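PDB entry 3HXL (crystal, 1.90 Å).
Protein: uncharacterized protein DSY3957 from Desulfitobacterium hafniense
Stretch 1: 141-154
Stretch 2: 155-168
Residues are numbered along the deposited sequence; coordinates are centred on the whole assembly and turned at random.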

ATOM      1  N   GLU A 141      31.872  -0.110   8.917  1.00 39.13           N
ATOM      2  CA  GLU A 141      32.244  -1.310   8.178  1.00 37.55           C
ATOM      3  C   GLU A 141      31.142  -2.352   8.305  1.00 37.01           C
ATOM      4  O   GLU A 141      30.866  -2.839   9.402  1.00 33.57           O
ATOM      5  CB  GLU A 141      33.554  -1.880   8.721  1.00 43.04           C
ATOM      6  CG  GLU A 141      33.943  -3.224   8.125  1.00 37.84           C
ATOM      7  CD  GLU A 141      35.220  -3.771   8.726  1.00 45.48           C
ATOM      8  OE1 GLU A 141      36.289  -3.160   8.505  1.00 47.00           O
ATOM      9  OE2 GLU A 141      35.152  -4.805   9.425  1.00 48.76           O
ATOM     10  N   LEU A 142      30.517  -2.695   7.182  1.00 32.77           N
ATOM     11  CA  LEU A 142      29.439  -3.676   7.188  1.00 25.85           C
ATOM     12  C   LEU A 142      29.857  -5.013   6.579  1.00 25.03           C
ATOM     13  O   LEU A 142      29.099  -5.977   6.618  1.00 25.23           O
ATOM     14  CB  LEU A 142      28.217  -3.121   6.451  1.00 27.62           C
ATOM     15  CG  LEU A 142      27.686  -1.777   6.960  1.00 38.88           C
ATOM     16  CD1 LEU A 142      26.470  -1.364   6.144  1.00 31.41           C
ATOM     17  CD2 LEU A 142      27.323  -1.886   8.436  1.00 41.08           C
ATOM     18  N   ASP A 143      31.060  -5.065   6.012  1.00 23.61           N
ATOM     19  CA  ASP A 143      31.579  -6.302   5.434  1.00 29.25           C
ATOM     20  C   ASP A 143      33.102  -6.258   5.397  1.00 23.99           C
ATOM     21  O   ASP A 143      33.700  -5.200   5.202  1.00 24.47           O
ATOM     22  CB  ASP A 143      31.040  -6.529   4.011  1.00 32.30           C
ATOM     23  CG  ASP A 143      31.437  -7.893   3.444  1.00 36.02           C
ATOM     24  OD1 ASP A 143      31.143  -8.924   4.093  1.00 34.19           O
ATOM     25  OD2 ASP A 143      32.038  -7.943   2.347  1.00 26.14           O
ATOM     26  N   LYS A 144      33.718  -7.415   5.608  1.00 32.37           N
ATOM     27  CA  LYS A 144      35.169  -7.531   5.589  1.00 32.89           C
ATOM     28  C   LYS A 144      35.544  -8.908   5.064  1.00 31.78           C
ATOM     29  O   LYS A 144      35.103  -9.931   5.590  1.00 31.37           O
ATOM     30  CB  LYS A 144      35.752  -7.319   6.992  1.00 35.31           C
ATOM     31  CG  LYS A 144      37.284  -7.276   7.028  1.00 41.32           C
ATOM     32  CD  LYS A 144      37.819  -6.692   8.340  1.00 44.13           C
ATOM     33  CE  LYS A 144      37.562  -7.608   9.528  1.00 53.02           C
ATOM     34  NZ  LYS A 144      38.365  -8.862   9.462  1.00 54.11           N
ATOM     35  N   GLN A 145      36.345  -8.923   4.006  1.00 30.13           N
ATOM     36  CA  GLN A 145      36.786 -10.168   3.397  1.00 27.68           C
ATOM     37  C   GLN A 145      38.307 -10.192   3.275  1.00 30.26           C
ATOM     38  O   GLN A 145      38.916  -9.244   2.775  1.00 31.74           O
ATOM     39  CB  GLN A 145      36.156 -10.322   2.009  1.00 29.38           C
ATOM     40  CG  GLN A 145      34.642 -10.478   2.023  1.00 26.32           C
ATOM     41  CD  GLN A 145      34.061 -10.600   0.629  1.00 36.74           C
ATOM     42  OE1 GLN A 145      34.546 -11.385  -0.193  1.00 35.65           O
ATOM     43  NE2 GLN A 145      33.008  -9.834   0.354  1.00 30.69           N
ATOM     44  N   THR A 146      38.914 -11.276   3.745  1.00 27.96           N
ATOM     45  CA  THR A 146      40.361 -11.432   3.670  1.00 25.35           C
ATOM     46  C   THR A 146      40.645 -12.352   2.497  1.00 26.62           C
ATOM     47  O   THR A 146      40.268 -13.522   2.510  1.00 26.87           O
ATOM     48  CB  THR A 146      40.929 -12.055   4.959  1.00 30.79           C
ATOM     49  OG1 THR A 146      40.615 -11.210   6.071  1.00 33.76           O
ATOM     50  CG2 THR A 146      42.445 -12.197   4.858  1.00 35.40           C
ATOM     51  N   VAL A 147      41.301 -11.818   1.476  1.00 28.27           N
ATOM     52  CA  VAL A 147      41.594 -12.606   0.291  1.00 28.62           C
ATOM     53  C   VAL A 147      43.025 -12.423  -0.186  1.00 27.66           C
ATOM     54  O   VAL A 147      43.758 -11.571   0.317  1.00 25.51           O
ATOM     55  CB  VAL A 147      40.645 -12.224  -0.856  1.00 32.84           C
ATOM     56  CG1 VAL A 147      39.208 -12.533  -0.464  1.00 31.16           C
ATOM     57  CG2 VAL A 147      40.789 -10.743  -1.171  1.00 29.63           C
ATOM     58  N   SER A 148      43.412 -13.235  -1.163  1.00 28.46           N
ATOM     59  CA  SER A 148      44.750 -13.174  -1.735  1.00 25.59           C
ATOM     60  C   SER A 148      44.743 -12.244  -2.942  1.00 26.27           C
ATOM     61  O   SER A 148      45.699 -11.507  -3.177  1.00 31.81           O
ATOM     62  CB  SER A 148      45.197 -14.570  -2.176  1.00 25.09           C
ATOM     63  OG  SER A 148      45.264 -15.464  -1.081  1.00 31.45           O
ATOM     64  N   ASP A 149      43.652 -12.285  -3.700  1.00 27.64           N
ATOM     65  CA  ASP A 149      43.508 -11.470  -4.896  1.00 25.87           C
ATOM     66  C   ASP A 149      42.045 -11.105  -5.153  1.00 29.20           C
ATOM     67  O   ASP A 149      41.166 -11.411  -4.344  1.00 28.26           O
ATOM     68  CB  ASP A 149      44.064 -12.227  -6.103  1.00 27.14           C
ATOM     69  CG  ASP A 149      43.564 -13.657  -6.171  1.00 34.95           C
ATOM     70  OD1 ASP A 149      42.340 -13.871  -6.037  1.00 37.52           O
ATOM     71  OD2 ASP A 149      44.394 -14.574  -6.360  1.00 38.53           O
ATOM     72  N   ILE A 150      41.794 -10.456  -6.286  1.00 26.83           N
ATOM     73  CA  ILE A 150      40.444 -10.045  -6.655  1.00 27.29           C
ATOM     74  C   ILE A 150      39.510 -11.239  -6.842  1.00 27.98           C
ATOM     75  O   ILE A 150      38.335 -11.187  -6.478  1.00 23.18           O
ATOM     76  CB  ILE A 150      40.452  -9.231  -7.962  1.00 26.33           C
ATOM     77  CG1 ILE A 150      41.253  -7.945  -7.767  1.00 20.68           C
ATOM     78  CG2 ILE A 150      39.022  -8.915  -8.386  1.00 29.65           C
ATOM     79  CD1 ILE A 150      41.453  -7.152  -9.038  1.00 21.23           C
ATOM     80  N   ALA A 151      40.042 -12.314  -7.413  1.00 29.18           N
ATOM     81  CA  ALA A 151      39.256 -13.515  -7.656  1.00 25.50           C
ATOM     82  C   ALA A 151      38.614 -14.052  -6.381  1.00 28.71           C
ATOM     83  O   ALA A 151      37.475 -14.525  -6.399  1.00 31.60           O
ATOM     84  CB  ALA A 151      40.135 -14.589  -8.291  1.00 28.31           C
ATOM     85  N   GLY A 152      39.345 -13.974  -5.277  1.00 29.45           N
ATOM     86  CA  GLY A 152      38.832 -14.473  -4.012  1.00 31.55           C
ATOM     87  C   GLY A 152      37.684 -13.671  -3.432  1.00 32.62           C
ATOM     88  O   GLY A 152      37.040 -14.105  -2.474  1.00 29.78           O
ATOM     89  N   LEU A 153      37.420 -12.501  -4.006  1.00 25.49           N
ATOM     90  CA  LEU A 153      36.342 -11.650  -3.519  1.00 28.44           C
ATOM     91  C   LEU A 153      34.958 -12.153  -3.902  1.00 28.17           C
ATOM     92  O   LEU A 153      34.765 -12.733  -4.968  1.00 26.74           O
ATOM     93  CB  LEU A 153      36.524 -10.221  -4.030  1.00 23.38           C
ATOM     94  CG  LEU A 153      37.650  -9.418  -3.383  1.00 19.06           C
ATOM     95  CD1 LEU A 153      37.819  -8.097  -4.113  1.00 22.48           C
ATOM     96  CD2 LEU A 153      37.321  -9.174  -1.909  1.00 27.70           C
ATOM     97  N   ALA A 154      33.995 -11.928  -3.017  1.00 34.92           N
ATOM     98  CA  ALA A 154      32.615 -12.334  -3.261  1.00 30.24           C
ATOM     99  C   ALA A 154      31.726 -11.114  -3.062  1.00 27.16           C
ATOM    100  O   ALA A 154      31.950 -10.323  -2.152  1.00 27.17           O
ATOM    101  CB  ALA A 154      32.216 -13.439  -2.293  1.00 31.17           C
ATOM    102  N   ALA A 155      30.722 -10.953  -3.916  1.00 27.86           N
ATOM    103  CA  ALA A 155      29.824  -9.813  -3.794  1.00 28.14           C
ATOM    104  C   ALA A 155      29.145  -9.824  -2.426  1.00 29.73           C
ATOM    105  O   ALA A 155      28.998 -10.880  -1.812  1.00 29.28           O
ATOM    106  CB  ALA A 155      28.776  -9.856  -4.897  1.00 26.66           C
ATOM    107  N   ASN A 156      28.761  -8.648  -1.940  1.00 30.69           N
ATOM    108  CA  ASN A 156      28.071  -8.551  -0.657  1.00 28.88           C
ATOM    109  C   ASN A 156      26.733  -7.850  -0.874  1.00 30.09           C
ATOM    110  O   ASN A 156      26.323  -7.646  -2.015  1.00 23.20           O
ATOM    111  CB  ASN A 156      28.926  -7.807   0.380  1.00 24.96           C
ATOM    112  CG  ASN A 156      29.387  -6.443  -0.096  1.00 24.51           C
ATOM    113  OD1 ASN A 156      28.587  -5.604  -0.506  1.00 20.73           O
ATOM    114  ND2 ASN A 156      30.693  -6.210  -0.022  1.00 28.95           N
ATOM    115  N   ASP A 157      26.048  -7.480   0.203  1.00 28.01           N
ATOM    116  CA  ASP A 157      24.749  -6.834   0.054  1.00 29.48           C
ATOM    117  C   ASP A 157      24.842  -5.386  -0.421  1.00 33.14           C
ATOM    118  O   ASP A 157      23.821  -4.746  -0.680  1.00 31.98           O
ATOM    119  CB  ASP A 157      23.959  -6.884   1.367  1.00 33.58           C
ATOM    120  CG  ASP A 157      23.786  -8.294   1.897  1.00 36.35           C
ATOM    121  OD1 ASP A 157      23.582  -9.226   1.089  1.00 39.14           O
ATOM    122  OD2 ASP A 157      23.839  -8.468   3.134  1.00 48.25           O
ATOM    123  N   TRP A 158      26.058  -4.868  -0.557  1.00 28.26           N
ATOM    124  CA  TRP A 158      26.226  -3.481  -0.980  1.00 22.05           C
ATOM    125  C   TRP A 158      26.908  -3.246  -2.318  1.00 27.17           C
ATOM    126  O   TRP A 158      26.546  -2.317  -3.042  1.00 22.29           O
ATOM    127  CB  TRP A 158      26.983  -2.704   0.088  1.00 25.01           C
ATOM    128  CG  TRP A 158      26.226  -2.572   1.350  1.00 29.87           C
ATOM    129  CD1 TRP A 158      26.277  -3.399   2.435  1.00 30.97           C
ATOM    130  CD2 TRP A 158      25.288  -1.543   1.668  1.00 24.45           C
ATOM    131  NE1 TRP A 158      25.428  -2.940   3.419  1.00 25.10           N
ATOM    132  CE2 TRP A 158      24.811  -1.801   2.974  1.00 24.82           C
ATOM    133  CE3 TRP A 158      24.811  -0.421   0.979  1.00 23.00           C
ATOM    134  CZ2 TRP A 158      23.871  -0.979   3.602  1.00 24.37           C
ATOM    135  CZ3 TRP A 158      23.876   0.397   1.604  1.00 21.71           C
ATOM    136  CH2 TRP A 158      23.419   0.114   2.906  1.00 23.06           C
ATOM    137  N   VAL A 159      27.903  -4.066  -2.642  1.00 23.81           N
ATOM    138  CA  VAL A 159      28.623  -3.891  -3.897  1.00 24.20           C
ATOM    139  C   VAL A 159      28.982  -5.180  -4.621  1.00 27.02           C
ATOM    140  O   VAL A 159      28.919  -6.277  -4.060  1.00 19.96           O
ATOM    141  CB  VAL A 159      29.938  -3.110  -3.687  1.00 23.75           C
ATOM    142  CG1 VAL A 159      29.649  -1.755  -3.065  1.00 27.18           C
ATOM    143  CG2 VAL A 159      30.888  -3.912  -2.809  1.00 18.02           C
ATOM    144  N   ILE A 160      29.364  -5.012  -5.883  1.00 17.49           N
ATOM    145  CA  ILE A 160      29.779  -6.107  -6.746  1.00 22.18           C
ATOM    146  C   ILE A 160      31.231  -5.814  -7.114  1.00 22.83           C
ATOM    147  O   ILE A 160      31.561  -4.693  -7.502  1.00 19.89           O
ATOM    148  CB  ILE A 160      28.943  -6.158  -8.053  1.00 25.28           C
ATOM    149  CG1 ILE A 160      27.463  -6.389  -7.729  1.00 35.99           C
ATOM    150  CG2 ILE A 160      29.474  -7.253  -8.963  1.00 26.25           C
ATOM    151  CD1 ILE A 160      27.171  -7.724  -7.071  1.00 39.47           C
ATOM    152  N   PHE A 161      32.093  -6.814  -6.978  1.00 19.50           N
ATOM    153  CA  PHE A 161      33.505  -6.645  -7.301  1.00 22.68           C
ATOM    154  C   PHE A 161      33.775  -7.114  -8.723  1.00 24.08           C
ATOM    155  O   PHE A 161      33.266  -8.151  -9.150  1.00 21.20           O
ATOM    156  CB  PHE A 161      34.366  -7.446  -6.324  1.00 22.46           C
ATOM    157  CG  PHE A 161      34.221  -7.013  -4.897  1.00 24.31           C
ATOM    158  CD1 PHE A 161      34.807  -5.835  -4.452  1.00 18.16           C
ATOM    159  CD2 PHE A 161      33.483  -7.776  -3.999  1.00 25.44           C
ATOM    160  CE1 PHE A 161      34.664  -5.424  -3.130  1.00 25.23           C
ATOM    161  CE2 PHE A 161      33.331  -7.375  -2.673  1.00 20.68           C
ATOM    162  CZ  PHE A 161      33.921  -6.198  -2.237  1.00 19.46           C
ATOM    163  N   SER A 162      34.569  -6.345  -9.459  1.00 23.70           N
ATOM    164  CA  SER A 162      34.899  -6.698 -10.835  1.00 20.45           C
ATOM    165  C   SER A 162      36.370  -6.423 -11.126  1.00 21.26           C
ATOM    166  O   SER A 162      37.017  -5.635 -10.434  1.00 19.89           O
ATOM    167  CB  SER A 162      34.021  -5.908 -11.815  1.00 19.45           C
ATOM    168  OG  SER A 162      34.201  -4.512 -11.654  1.00 24.36           O
ATOM    169  N   GLY A 163      36.889  -7.074 -12.161  1.00 26.40           N
ATOM    170  CA  GLY A 163      38.281  -6.896 -12.525  1.00 23.04           C
ATOM    171  C   GLY A 163      39.041  -8.198 -12.414  1.00 23.07           C
ATOM    172  O   GLY A 163      38.463  -9.243 -12.110  1.00 27.81           O
ATOM    173  N   THR A 164      40.344  -8.145 -12.655  1.00 28.25           N
ATOM    174  CA  THR A 164      41.165  -9.346 -12.584  1.00 27.46           C
ATOM    175  C   THR A 164      42.595  -9.012 -12.178  1.00 27.41           C
ATOM    176  O   THR A 164      43.065  -7.895 -12.386  1.00 24.90           O
ATOM    177  CB  THR A 164      41.180 -10.076 -13.943  1.00 42.24           C
ATOM    178  OG1 THR A 164      42.154 -11.128 -13.920  1.00 45.84           O
ATOM    179  CG2 THR A 164      41.504  -9.104 -15.064  1.00 34.51           C
ATOM    180  N   GLY A 165      43.281  -9.984 -11.585  1.00 29.66           N
ATOM    181  CA  GLY A 165      44.652  -9.760 -11.172  1.00 29.36           C
ATOM    182  C   GLY A 165      44.837  -9.492  -9.691  1.00 30.99           C
ATOM    183  O   GLY A 165      44.036  -9.920  -8.860  1.00 30.21           O
ATOM    184  N   ALA A 166      45.897  -8.762  -9.365  1.00 31.54           N
ATOM    185  CA  ALA A 166      46.222  -8.455  -7.981  1.00 24.92           C
ATOM    186  C   ALA A 166      45.556  -7.206  -7.434  1.00 26.36           C
ATOM    187  O   ALA A 166      45.216  -6.277  -8.169  1.00 20.68           O
ATOM    188  CB  ALA A 166      47.730  -8.339  -7.826  1.00 25.63           C
ATOM    189  N   LEU A 167      45.396  -7.194  -6.118  1.00 23.03           N
ATOM    190  CA  LEU A 167      44.791  -6.076  -5.422  1.00 23.05           C
ATOM    191  C   LEU A 167      45.842  -5.033  -5.066  1.00 30.97           C
ATOM    192  O   LEU A 167      47.038  -5.331  -5.000  1.00 26.58           O
ATOM    193  CB  LEU A 167      44.110  -6.564  -4.144  1.00 24.43           C
ATOM    194  CG  LEU A 167      42.838  -7.407  -4.307  1.00 29.96           C
ATOM    195  CD1 LEU A 167      42.592  -8.214  -3.038  1.00 29.16           C
ATOM    196  CD2 LEU A 167      41.651  -6.498  -4.615  1.00 31.26           C
ATOM    197  N   THR A 168      45.372  -3.812  -4.841  1.00 25.21           N
ATOM    198  CA  THR A 168      46.206  -2.676  -4.467  1.00 29.18           C
ATOM    199  C   THR A 168      45.565  -2.038  -3.238  1.00 32.77           C
ATOM    200  O   THR A 168      44.342  -1.938  -3.157  1.00 33.84           O
ATOM    201  CB  THR A 168      46.265  -1.620  -5.595  1.00 33.14           C
ATOM    202  OG1 THR A 168      47.077  -2.108  -6.669  1.00 43.84           O
ATOM    203  CG2 THR A 168      46.841  -0.309  -5.075  1.00 43.21           C
TER
HETATM  204  O   HOH W   1      46.716  -9.679  -5.071  1.00 29.12           O
HETATM  205  O   HOH W   2      42.490 -12.281  -8.825  1.00 28.00           O

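The two stretches are consecutive, joined by the peptide bond from Ala-154 to Ala-155. Stretch 1 is a strand as far as Val-147, then a loop with a type I turn from Ile-150 to Leu-153. The chain doubles back through the turn and a loop to Trp-158. The strand from Val-159 then heads roughly the same way as the first.

Leu-142 CD1 lies 3.6 Å from Trp-158 CE2, an apolar contact. Asp-143 OD2 accepts a hydrogen bond from Asn-156 ND2 at 3.2 Å. Asp-143 OD2 also accepts one from Gln-145 NE2 at 2.9 Å, so the carboxylate ties the strand to the connecting loop. Gln-145 also grips the backbone of Ala-154: its NE2 donates to Ala-154 O at 2.8 Å, and its OE1 accepts from Ala-154 N at 2.9 Å. Val-147 CG2 packs on Leu-167 CD1 at 3.6 Å.

Water 1 bridges Ser-148 O and Leu-167 N. Ile-150 N makes a weak hydrogen bond to Gly-165 O at 3.5 Å. Water 2 links that same carbonyl to Ala-151 N. Ile-150 CG1 lies 3.5 Å from Leu-167 CD2. Val-147 and Ile-150 thus bury hydrocarbon on Leu-167, away from water. Leu-153 CD1 sits over one face of the Phe-161 ring, 4.1 Å from the centroid, in a CH-pi contact. At the ring edge, Ala-154 O lies 3.3 Å from Phe-161 CE2.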